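Local coordinates for dihydrolipoyl dehydrogenase (PDB 6UZI), which probably catalyses the NAD(+)-dependent reoxidation of protein-bound dihydrolipoyl groups, as a flavoprotein that binds one FAD per subunit, at residues V38-Y43 and I131-A136; R29-G34 and N114-L119; G23-I28 and E335-A340; A293-D298 and P314-I319. All coordinates share one frame; numbering follows the deposited sequence.

Contact 1: residues V38-Y43 and I131-A136. With FAD (flavin-adenine dinucleotide), chain E.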
# COMPACT_ATOMS: atom_id res chain seq x y z
N VAL A 38 -10.58 -0.02 34.63
CA VAL A 38 -10.40 1.42 34.74
C VAL A 38 -9.07 1.78 34.09
O VAL A 38 -8.11 1.00 34.13
CB VAL A 38 -10.44 1.89 36.21
CG1 VAL A 38 -9.37 1.20 37.04
CG2 VAL A 38 -10.30 3.40 36.30
N ILE A 39 -9.03 2.94 33.44
CA ILE A 39 -7.82 3.45 32.82
C ILE A 39 -7.57 4.85 33.36
O ILE A 39 -8.50 5.64 33.54
CB ILE A 39 -7.92 3.44 31.28
CG1 ILE A 39 -6.58 3.83 30.65
CG2 ILE A 39 -9.03 4.36 30.78
CD1 ILE A 39 -6.52 3.61 29.14
N ILE A 40 -6.30 5.15 33.65
CA ILE A 40 -5.91 6.39 34.28
C ILE A 40 -4.95 7.12 33.35
O ILE A 40 -4.01 6.52 32.82
CB ILE A 40 -5.26 6.13 35.65
CG1 ILE A 40 -6.23 5.37 36.56
CG2 ILE A 40 -4.84 7.44 36.32
CD1 ILE A 40 -5.57 4.65 37.70
N GLU A 41 -5.20 8.42 33.13
CA GLU A 41 -4.37 9.25 32.27
C GLU A 41 -4.15 10.62 32.90
O GLU A 41 -5.11 11.29 33.30
CB GLU A 41 -4.99 9.44 30.89
CG GLU A 41 -4.22 10.43 30.03
CD GLU A 41 -2.74 10.09 29.92
OE1 GLU A 41 -2.39 9.01 29.38
OE2 GLU A 41 -1.92 10.91 30.39
N LYS A 42 -2.88 11.03 32.98
CA LYS A 42 -2.50 12.33 33.53
C LYS A 42 -2.73 13.47 32.53
O LYS A 42 -2.97 14.61 32.95
CB LYS A 42 -1.03 12.32 33.95
CG LYS A 42 -0.11 11.83 32.84
CD LYS A 42 1.31 12.33 33.00
CE LYS A 42 1.93 11.76 34.25
NZ LYS A 42 3.34 12.19 34.39
N TYR A 43 -2.66 13.18 31.24
CA TYR A 43 -2.87 14.17 30.20
C TYR A 43 -4.34 14.59 30.15
O TYR A 43 -5.23 13.90 30.65
CB TYR A 43 -2.44 13.62 28.84
CG TYR A 43 -2.02 14.66 27.82
CD1 TYR A 43 -2.80 14.90 26.69
CD2 TYR A 43 -0.86 15.40 27.98
CE1 TYR A 43 -2.43 15.84 25.74
CE2 TYR A 43 -0.48 16.36 27.04
CZ TYR A 43 -1.28 16.57 25.92
OH TYR A 43 -0.92 17.51 24.98
N ILE A 131 -4.09 2.24 44.28
CA ILE A 131 -3.52 3.23 43.38
C ILE A 131 -4.13 4.59 43.72
O ILE A 131 -5.36 4.72 43.76
CB ILE A 131 -3.77 2.88 41.90
CG1 ILE A 131 -3.13 1.54 41.54
CG2 ILE A 131 -3.25 3.98 40.99
CD1 ILE A 131 -3.78 0.84 40.34
N LYS A 132 -3.27 5.58 43.97
CA LYS A 132 -3.72 6.95 44.21
C LYS A 132 -3.80 7.69 42.88
O LYS A 132 -2.88 7.62 42.07
CB LYS A 132 -2.77 7.68 45.16
CG LYS A 132 -3.19 9.12 45.46
CD LYS A 132 -2.00 9.99 45.86
CE LYS A 132 -1.63 9.85 47.33
NZ LYS A 132 -0.33 10.53 47.64
N VAL A 133 -4.91 8.40 42.67
CA VAL A 133 -5.14 9.17 41.46
C VAL A 133 -5.24 10.64 41.85
O VAL A 133 -6.24 11.07 42.45
CB VAL A 133 -6.41 8.71 40.71
CG1 VAL A 133 -6.59 9.51 39.42
CG2 VAL A 133 -6.36 7.22 40.43
N THR A 134 -4.22 11.41 41.51
CA THR A 134 -4.15 12.82 41.87
C THR A 134 -4.58 13.68 40.69
O THR A 134 -3.97 13.63 39.62
CB THR A 134 -2.74 13.20 42.32
OG1 THR A 134 -2.28 12.26 43.29
CG2 THR A 134 -2.74 14.58 42.93
N LYS A 135 -5.63 14.48 40.89
CA LYS A 135 -6.13 15.37 39.86
C LYS A 135 -5.25 16.61 39.75
O LYS A 135 -4.31 16.81 40.52
CB LYS A 135 -7.58 15.76 40.16
CG LYS A 135 -8.60 14.64 40.01
CD LYS A 135 -9.97 15.09 40.48
CE LYS A 135 -11.03 14.02 40.25
NZ LYS A 135 -12.33 14.40 40.88
N ALA A 136 -5.59 17.49 38.81
CA ALA A 136 -4.78 18.68 38.56
C ALA A 136 -4.78 19.62 39.76
O ALA A 136 -3.75 20.21 40.09
CB ALA A 136 -5.29 19.41 37.31
PA FAD E . 2.71 6.15 25.52
O1A FAD E . 2.08 6.37 24.19
O2A FAD E . 4.15 6.69 25.47
O5B FAD E . 1.94 7.03 26.60
C5B FAD E . 1.66 6.43 27.87
C4B FAD E . 0.76 7.36 28.64
O4B FAD E . 0.93 7.16 30.05
C3B FAD E . 0.97 8.87 28.39
O3B FAD E . -0.20 9.41 27.81
C2B FAD E . 1.18 9.45 29.80
O2B FAD E . 0.53 10.70 29.98
C1B FAD E . 0.60 8.36 30.70
N9A FAD E . 1.15 8.31 32.04
C8A FAD E . 2.47 8.16 32.38
N7A FAD E . 2.68 8.08 33.67
C5A FAD E . 1.41 8.18 34.22
C6A FAD E . 0.94 8.15 35.55
N6A FAD E . 1.73 7.97 36.61
N1A FAD E . -0.38 8.29 35.75
C2A FAD E . -1.18 8.44 34.69
N3A FAD E . -0.86 8.47 33.39
C4A FAD E . 0.46 8.33 33.22
N1 FAD E . 5.60 4.57 16.82
C2 FAD E . 5.15 3.85 15.76
O2 FAD E . 4.86 2.66 15.87
N3 FAD E . 4.99 4.47 14.53
C4 FAD E . 5.25 5.80 14.25
O4 FAD E . 5.07 6.24 13.12
C4X FAD E . 5.73 6.55 15.38
N5 FAD E . 5.97 7.82 15.21
C5X FAD E . 6.37 8.55 16.33
C6 FAD E . 6.57 9.92 16.18
C7 FAD E . 6.91 10.71 17.28
C7M FAD E . 7.10 12.19 17.09
C8 FAD E . 7.05 10.11 18.55
C8M FAD E . 7.35 10.95 19.76
C9 FAD E . 6.87 8.74 18.69
C9A FAD E . 6.52 7.96 17.59
N10 FAD E . 6.27 6.58 17.72
C10 FAD E . 5.87 5.85 16.63
C1' FAD E . 6.41 5.91 19.01
C2' FAD E . 5.07 5.73 19.71
O2' FAD E . 4.55 6.98 20.16
C3' FAD E . 5.17 4.75 20.88
O3' FAD E . 5.93 3.61 20.49
C4' FAD E . 3.81 4.29 21.39
O4' FAD E . 3.02 5.45 21.67
C5' FAD E . 3.89 3.38 22.60
O5' FAD E . 2.96 3.93 23.55
P FAD E . 2.60 3.27 24.99
O1P FAD E . 1.21 2.77 25.13
O2P FAD E . 3.61 2.24 25.47
O3P FAD E . 2.81 4.59 25.86
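A single side chain, I40, carries the whole protein-to-protein contact with I131 and V133, while the next residue along its strand, E41, turns the other way and grips the ribose of FAD. The strands 37-41 and 130-134 belong to different sheets, and no hydrogen bond joins them here; the CA atoms of I40 and V133 stay 7.7 Å apart, and methyl groups fill the distance. I40 CD1 lies 3.8 Å from V133 CG2 and 4.1 Å from I131 CG2, so one methyl touches both neighbours. The second branch, I40 CG2, comes within 4.1 Å of V133 CG1 and equally near C2A of the adenine.

E41 illustrates how such a strand end reads a dinucleotide. Its CG is anti to the backbone N (chi1 174°) and the chain then bends at chi2, which brings the carboxylate up to the ribose. OE1 accepts from FAD O3B at 2.7 Å and also bonds S19 OG. OE2 pairs with FAD O2B and, through its anti lone pair, with Y43 N along a nearly straight line (169°), though both OE2 distances are modelled too short to be taken literally. Beyond it, the aliphatic chain of K42 runs over the adenine, with CE 3.6 Å from FAD C5A.

An acidic residue ending the second strand and binding the adenosine ribose hydroxyls is a familiar feature of Rossmann-type dinucleotide folds. With each oxygen facing a ribose hydroxyl and a protein partner, the carboxylate is probably held against rotation and ionised, while the apolar face of the strand packs on the neighbouring sheet through I40.

Contact 2: residues R29-G34 and N114-L119; sequences RCAQLG and NKITVL
The CA atoms of A31 and N114 approach to 6.1 Å, where the last turn of helix 21-32 meets the bend that leads out of helix 89-113 into strand 117-120. Both helices finish in a Schellman motif. In the first, G34 has positive phi and its N bonds A31 O at 3.2 Å; in the second the residue with positive phi is K115.

A31 makes most of the contact. Its CB sits 3.4 Å from the backbone O of N114 and 4.0 Å from N114 CB, and on the strand side it meets I116 CG1, also at 4.0 Å. Q32 reaches out fully extended beyond CG, crossing N114 with CG 4.0 Å from N114 OD1 and the two amide planes turned 42° apart. A water donates to N114 OD1 at 2.6 Å; its link to Q32 NE2 is modelled too short to be trusted. N114 ND2 is held by L110 O, which fixes which end of that amide faces the water.

On the dimer side, Q32 NE2 makes a weak hydrogen bond to A472 O of the second subunit. Within the chain, R29 NE forms a salt bridge to E341 of helix 329-343. I116 continues inward against A27, I28 and I39, so it packs on both helix 21-32 and strand 37-41.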
# COMPACT_ATOMS: atom_id res chain seq x y z
N ARG A 29 -9.49 -4.70 25.51
CA ARG A 29 -9.43 -6.15 25.54
C ARG A 29 -9.79 -6.70 26.91
O ARG A 29 -10.42 -7.77 27.00
CB ARG A 29 -8.04 -6.61 25.10
CG ARG A 29 -7.94 -8.09 24.78
CD ARG A 29 -8.57 -8.38 23.45
NE ARG A 29 -8.63 -9.82 23.21
CZ ARG A 29 -9.74 -10.54 23.29
NH1 ARG A 29 -10.89 -9.96 23.59
NH2 ARG A 29 -9.70 -11.85 23.06
N CYS A 30 -9.44 -5.99 27.98
CA CYS A 30 -9.87 -6.40 29.32
C CYS A 30 -11.38 -6.28 29.47
O CYS A 30 -12.02 -7.15 30.07
CB CYS A 30 -9.16 -5.58 30.39
SG CYS A 30 -7.46 -6.12 30.72
N ALA A 31 -11.95 -5.20 28.95
CA ALA A 31 -13.40 -5.05 28.98
C ALA A 31 -14.09 -6.12 28.13
O ALA A 31 -15.15 -6.63 28.51
CB ALA A 31 -13.78 -3.65 28.52
N GLN A 32 -13.51 -6.47 26.97
CA GLN A 32 -14.12 -7.50 26.13
C GLN A 32 -14.12 -8.86 26.81
O GLN A 32 -15.01 -9.68 26.57
CB GLN A 32 -13.42 -7.58 24.77
CG GLN A 32 -13.61 -6.35 23.89
CD GLN A 32 -12.90 -6.48 22.54
OE1 GLN A 32 -12.04 -7.34 22.35
NE2 GLN A 32 -13.24 -5.59 21.61
N LEU A 33 -13.13 -9.12 27.67
CA LEU A 33 -13.03 -10.40 28.35
C LEU A 33 -13.82 -10.45 29.65
O LEU A 33 -13.87 -11.50 30.29
CB LEU A 33 -11.56 -10.74 28.61
CG LEU A 33 -10.75 -10.98 27.32
CD1 LEU A 33 -9.26 -10.93 27.56
CD2 LEU A 33 -11.13 -12.31 26.69
N GLY A 34 -14.47 -9.35 30.03
CA GLY A 34 -15.38 -9.34 31.15
C GLY A 34 -14.88 -8.69 32.42
O GLY A 34 -15.60 -8.73 33.43
N ASN A 114 -17.11 0.48 25.55
CA ASN A 114 -16.65 -0.69 26.28
C ASN A 114 -16.88 -0.58 27.78
O ASN A 114 -16.47 -1.49 28.52
CB ASN A 114 -15.17 -0.94 26.00
CG ASN A 114 -14.92 -1.40 24.58
OD1 ASN A 114 -14.88 -2.59 24.30
ND2 ASN A 114 -14.71 -0.45 23.67
N LYS A 115 -17.55 0.48 28.24
CA LYS A 115 -17.91 0.67 29.65
C LYS A 115 -16.67 0.71 30.53
O LYS A 115 -16.65 0.18 31.65
CB LYS A 115 -18.88 -0.42 30.12
CG LYS A 115 -20.19 -0.45 29.34
CD LYS A 115 -20.95 0.85 29.52
CE LYS A 115 -22.14 0.95 28.59
NZ LYS A 115 -21.80 1.67 27.33
N ILE A 116 -15.63 1.38 30.05
CA ILE A 116 -14.39 1.55 30.80
C ILE A 116 -14.47 2.87 31.56
O ILE A 116 -14.76 3.92 30.98
CB ILE A 116 -13.17 1.54 29.87
CG1 ILE A 116 -12.99 0.17 29.21
CG2 ILE A 116 -11.92 1.92 30.64
CD1 ILE A 116 -12.20 0.22 27.93
N THR A 117 -14.16 2.82 32.85
CA THR A 117 -14.10 4.05 33.62
C THR A 117 -12.83 4.79 33.27
O THR A 117 -11.74 4.21 33.27
CB THR A 117 -14.14 3.75 35.12
OG1 THR A 117 -15.22 2.85 35.40
CG2 THR A 117 -14.34 5.03 35.89
N VAL A 118 -12.96 6.08 32.97
CA VAL A 118 -11.82 6.90 32.60
C VAL A 118 -11.61 7.91 33.72
O VAL A 118 -12.51 8.70 34.03
CB VAL A 118 -12.02 7.59 31.25
CG1 VAL A 118 -10.82 8.48 30.93
CG2 VAL A 118 -12.19 6.55 30.16
N LEU A 119 -10.42 7.89 34.31
CA LEU A 119 -10.05 8.81 35.37
C LEU A 119 -8.90 9.67 34.86
O LEU A 119 -7.93 9.14 34.31
CB LEU A 119 -9.63 8.07 36.64
CG LEU A 119 -10.68 7.20 37.33
CD1 LEU A 119 -10.11 6.54 38.56
CD2 LEU A 119 -11.87 8.06 37.71
O HOH W 1 -14.99 -3.96 22.04

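Contact 3: residues G23-I28 and E335-A340; sequences GYVAAI and EGVFVA
V25 divides its two methyls between V337 and an aromatic ring of its own helix: CG2 lies over one face of the Y24 ring, 4.0 Å above the plane and offset toward the rim, while CG1 points across to V337. The ring itself turns from the interface and packs among I107, M111 and I39. This is the helix of the Rossmann-type FAD-binding unit, where G23 belongs to a GxGxxG sequence and touches the cofactor; helix 329-343 runs alongside it.

The two segments are a worked example of close helix packing through small residues. Their axes approach to 7.7 Å and cross at -32°, pointing broadly the same way. G336 has no side chain, so A26 can rest its CB directly on the backbone, 3.5 Å from G336 CA and 3.7 Å from G336 O. No hydrogen bond crosses the interface.

Beside this pair, V25 CG1 and V337 CG2 meet at 3.7 Å, methyl against methyl, with the two side chains crossing obliquely. V25 has CG1 anti to its backbone N (chi1 165°), which directs that branch at the neighbouring helix. The same side chain packs on H474 of the second subunit and lies about 6 Å from a bound zinc ion, so the helix pair borders the dimer interface. One turn beyond G336, the CB of A340 settles 4.0 Å from the carbonyl O of A26.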
# COMPACT_ATOMS: atom_id res chain seq x y z
N GLY A 23 -1.89 1.06 26.33
CA GLY A 23 -2.82 1.20 27.44
C GLY A 23 -4.28 1.03 27.08
O GLY A 23 -4.96 0.15 27.62
N TYR A 24 -4.79 1.84 26.14
CA TYR A 24 -6.22 1.82 25.89
C TYR A 24 -6.65 0.60 25.08
O TYR A 24 -7.79 0.15 25.21
CB TYR A 24 -6.66 3.13 25.23
CG TYR A 24 -6.46 3.27 23.74
CD1 TYR A 24 -7.38 2.76 22.84
CD2 TYR A 24 -5.36 3.95 23.23
CE1 TYR A 24 -7.20 2.89 21.47
CE2 TYR A 24 -5.17 4.09 21.87
CZ TYR A 24 -6.10 3.56 20.99
OH TYR A 24 -5.91 3.70 19.64
N VAL A 25 -5.76 0.03 24.26
CA VAL A 25 -6.10 -1.23 23.63
C VAL A 25 -6.17 -2.34 24.67
O VAL A 25 -7.11 -3.15 24.67
CB VAL A 25 -5.11 -1.56 22.50
CG1 VAL A 25 -5.23 -3.01 22.08
CG2 VAL A 25 -5.35 -0.64 21.31
N ALA A 26 -5.23 -2.36 25.61
CA ALA A 26 -5.30 -3.32 26.70
C ALA A 26 -6.60 -3.19 27.48
O ALA A 26 -7.21 -4.20 27.85
CB ALA A 26 -4.10 -3.15 27.64
N ALA A 27 -7.03 -1.96 27.76
CA ALA A 27 -8.27 -1.75 28.50
C ALA A 27 -9.46 -2.31 27.73
O ALA A 27 -10.31 -3.01 28.31
CB ALA A 27 -8.47 -0.27 28.80
N ILE A 28 -9.53 -2.05 26.42
CA ILE A 28 -10.65 -2.57 25.63
C ILE A 28 -10.66 -4.08 25.65
O ILE A 28 -11.72 -4.71 25.82
CB ILE A 28 -10.57 -2.03 24.18
CG1 ILE A 28 -10.78 -0.52 24.16
CG2 ILE A 28 -11.57 -2.73 23.30
CD1 ILE A 28 -10.58 0.09 22.80
N GLU A 335 1.14 -6.23 23.01
CA GLU A 335 1.43 -6.60 24.38
C GLU A 335 0.24 -6.33 25.30
O GLU A 335 0.02 -7.08 26.26
CB GLU A 335 2.69 -5.89 24.84
CG GLU A 335 3.94 -6.43 24.17
CD GLU A 335 5.22 -5.84 24.72
OE1 GLU A 335 5.18 -4.69 25.19
OE2 GLU A 335 6.26 -6.54 24.69
N GLY A 336 -0.53 -5.28 25.01
CA GLY A 336 -1.75 -5.04 25.78
C GLY A 336 -2.77 -6.15 25.61
O GLY A 336 -3.35 -6.63 26.59
N VAL A 337 -3.00 -6.59 24.37
CA VAL A 337 -3.89 -7.71 24.12
C VAL A 337 -3.35 -8.98 24.76
O VAL A 337 -4.11 -9.82 25.26
CB VAL A 337 -4.11 -7.90 22.61
CG1 VAL A 337 -4.97 -9.13 22.35
CG2 VAL A 337 -4.75 -6.67 22.01
N PHE A 338 -2.03 -9.13 24.76
CA PHE A 338 -1.41 -10.30 25.37
C PHE A 338 -1.72 -10.37 26.86
O PHE A 338 -2.12 -11.43 27.37
CB PHE A 338 0.10 -10.28 25.12
CG PHE A 338 0.84 -11.44 25.73
CD1 PHE A 338 1.11 -12.58 24.97
CD2 PHE A 338 1.28 -11.41 27.05
CE1 PHE A 338 1.79 -13.66 25.53
CE2 PHE A 338 1.96 -12.49 27.60
CZ PHE A 338 2.21 -13.61 26.84
N VAL A 339 -1.52 -9.26 27.58
CA VAL A 339 -1.74 -9.29 29.02
C VAL A 339 -3.22 -9.54 29.34
O VAL A 339 -3.54 -10.37 30.20
CB VAL A 339 -1.23 -7.99 29.67
CG1 VAL A 339 -1.69 -7.92 31.12
CG2 VAL A 339 0.29 -7.95 29.63
N ALA A 340 -4.12 -8.88 28.61
CA ALA A 340 -5.55 -9.06 28.87
C ALA A 340 -5.96 -10.52 28.70
O ALA A 340 -6.66 -11.08 29.55
CB ALA A 340 -6.37 -8.16 27.95

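Contact 4: residues A293-D298 and P314-I319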
# COMPACT_ATOMS: atom_id res chain seq x y z
N ALA A 293 4.84 -0.44 45.59
CA ALA A 293 4.27 -1.72 45.19
C ALA A 293 5.30 -2.83 45.14
O ALA A 293 4.93 -4.01 45.15
CB ALA A 293 3.61 -1.60 43.81
N GLY A 294 6.58 -2.48 45.07
CA GLY A 294 7.66 -3.44 45.04
C GLY A 294 8.17 -3.80 43.67
O GLY A 294 8.95 -4.76 43.56
N VAL A 295 7.79 -3.06 42.63
CA VAL A 295 8.13 -3.43 41.26
C VAL A 295 9.56 -3.00 40.94
O VAL A 295 9.95 -1.87 41.23
CB VAL A 295 7.13 -2.80 40.27
CG1 VAL A 295 7.54 -3.06 38.83
CG2 VAL A 295 5.74 -3.36 40.52
N GLU A 296 10.34 -3.91 40.36
CA GLU A 296 11.74 -3.65 40.05
C GLU A 296 11.91 -3.15 38.61
O GLU A 296 11.18 -3.54 37.70
CB GLU A 296 12.59 -4.90 40.23
CG GLU A 296 12.61 -5.47 41.63
CD GLU A 296 13.24 -6.86 41.67
OE1 GLU A 296 13.24 -7.56 40.63
OE2 GLU A 296 13.76 -7.24 42.74
N LEU A 297 12.88 -2.26 38.43
CA LEU A 297 13.35 -1.79 37.14
C LEU A 297 14.67 -2.47 36.79
O LEU A 297 15.34 -3.06 37.64
CB LEU A 297 13.52 -0.27 37.16
CG LEU A 297 12.30 0.59 37.46
CD1 LEU A 297 12.73 2.05 37.46
CD2 LEU A 297 11.19 0.34 36.43
N ASP A 298 15.06 -2.36 35.52
CA ASP A 298 16.37 -2.86 35.14
C ASP A 298 17.39 -1.71 35.14
O ASP A 298 17.09 -0.58 35.54
CB ASP A 298 16.31 -3.59 33.79
CG ASP A 298 15.87 -2.69 32.64
OD1 ASP A 298 16.04 -1.46 32.73
OD2 ASP A 298 15.36 -3.24 31.63
N PRO A 314 3.31 -10.40 41.25
CA PRO A 314 2.63 -11.26 40.25
C PRO A 314 1.37 -10.66 39.64
O PRO A 314 1.04 -11.01 38.50
CB PRO A 314 2.30 -12.52 41.05
CG PRO A 314 3.29 -12.54 42.16
CD PRO A 314 3.47 -11.09 42.54
N ASN A 315 0.66 -9.79 40.35
CA ASN A 315 -0.59 -9.23 39.84
C ASN A 315 -0.38 -7.96 39.03
O ASN A 315 -1.36 -7.37 38.58
CB ASN A 315 -1.55 -8.94 40.99
CG ASN A 315 -1.02 -7.88 41.95
OD1 ASN A 315 0.06 -8.03 42.53
ND2 ASN A 315 -1.75 -6.78 42.08
N ILE A 316 0.86 -7.52 38.87
CA ILE A 316 1.19 -6.30 38.14
C ILE A 316 1.94 -6.68 36.87
O ILE A 316 2.93 -7.42 36.92
CB ILE A 316 2.01 -5.32 39.01
CG1 ILE A 316 1.19 -4.92 40.24
CG2 ILE A 316 2.44 -4.11 38.20
CD1 ILE A 316 1.96 -4.14 41.27
N TYR A 317 1.44 -6.20 35.73
CA TYR A 317 2.04 -6.42 34.43
C TYR A 317 2.48 -5.09 33.83
O TYR A 317 2.09 -4.01 34.30
CB TYR A 317 1.05 -7.11 33.48
CG TYR A 317 0.65 -8.50 33.89
CD1 TYR A 317 -0.22 -8.71 34.96
CD2 TYR A 317 1.10 -9.61 33.19
CE1 TYR A 317 -0.60 -9.99 35.32
CE2 TYR A 317 0.73 -10.88 33.54
CZ TYR A 317 -0.12 -11.07 34.61
OH TYR A 317 -0.49 -12.36 34.96
N ALA A 318 3.26 -5.16 32.77
CA ALA A 318 3.76 -3.96 32.12
C ALA A 318 3.94 -4.22 30.64
O ALA A 318 4.39 -5.31 30.25
CB ALA A 318 5.06 -3.50 32.76
N ILE A 319 3.59 -3.23 29.82
CA ILE A 319 3.57 -3.35 28.37
C ILE A 319 4.15 -2.09 27.75
O ILE A 319 4.29 -1.05 28.40
CB ILE A 319 2.14 -3.55 27.81
CG1 ILE A 319 1.28 -2.34 28.20
CG2 ILE A 319 1.53 -4.86 28.28
CD1 ILE A 319 -0.12 -2.38 27.66
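I316 holds CG1 anti to its own carbonyl carbon (chi1 -61°) and continues extended through chi2 at 171°, a pose that sends CD1 straight out from the strand to meet A293 and V295. V295 answers with chi1 174°, which puts CG2 anti to the carbonyl carbon and facing I316. Strand 316-318 forms one edge of the parallel sheet of the FAD-binding Rossmann-type domain, and the 293-298 segment, which leads on from helix 290-293, passes over one face of the strand.

The backbones stay well apart, with 8.1 Å between the CA atoms of V295 and I316, and no hydrogen bond joins the segments. Most of the distance is closed by one methyl: I316 CD1 lies 4.0 Å from A293 CB and 3.9 Å from V295 CG2. The patch is small and wholly apolar, an instance of a loop covering one face of a sheet at its edge strand. I316 also rests on I150 of the adjoining strand, and V295 on L290 and V303, so the contact is a piece of a larger hydrophobic layer.

The loop is steadied by polar bonds to a third party: the side chain of N312 bonds both G294 O and E296 N. On the other side of the strand, Y317 and I319 pack against helix 329-343. The contact is completed by a second, lesser methyl pairing between the main partners, I316 CG2 at 4.1 Å from V295 CG2.

From the N terminus, helix 21-32 opens contact 3 with residues 23-28 and contact 2 with 29-34; strand 37-41 then opens contact 1. Contact 2 closes at 114-119, before contact 1 closes at 131-136, so these two loops cross, and I39 pairs with T117 and L119 as neighbouring strands of the parallel sheet. After a long excursion, contact 4 opens at 293-298 and closes a short loop at 314-319, on the far edge strand of that sheet. Contact 3 closes last, at 335-340, and encloses the other three. It binds the first helix to the one following strand 316-318, where I319 packs on E335, G336 and V339.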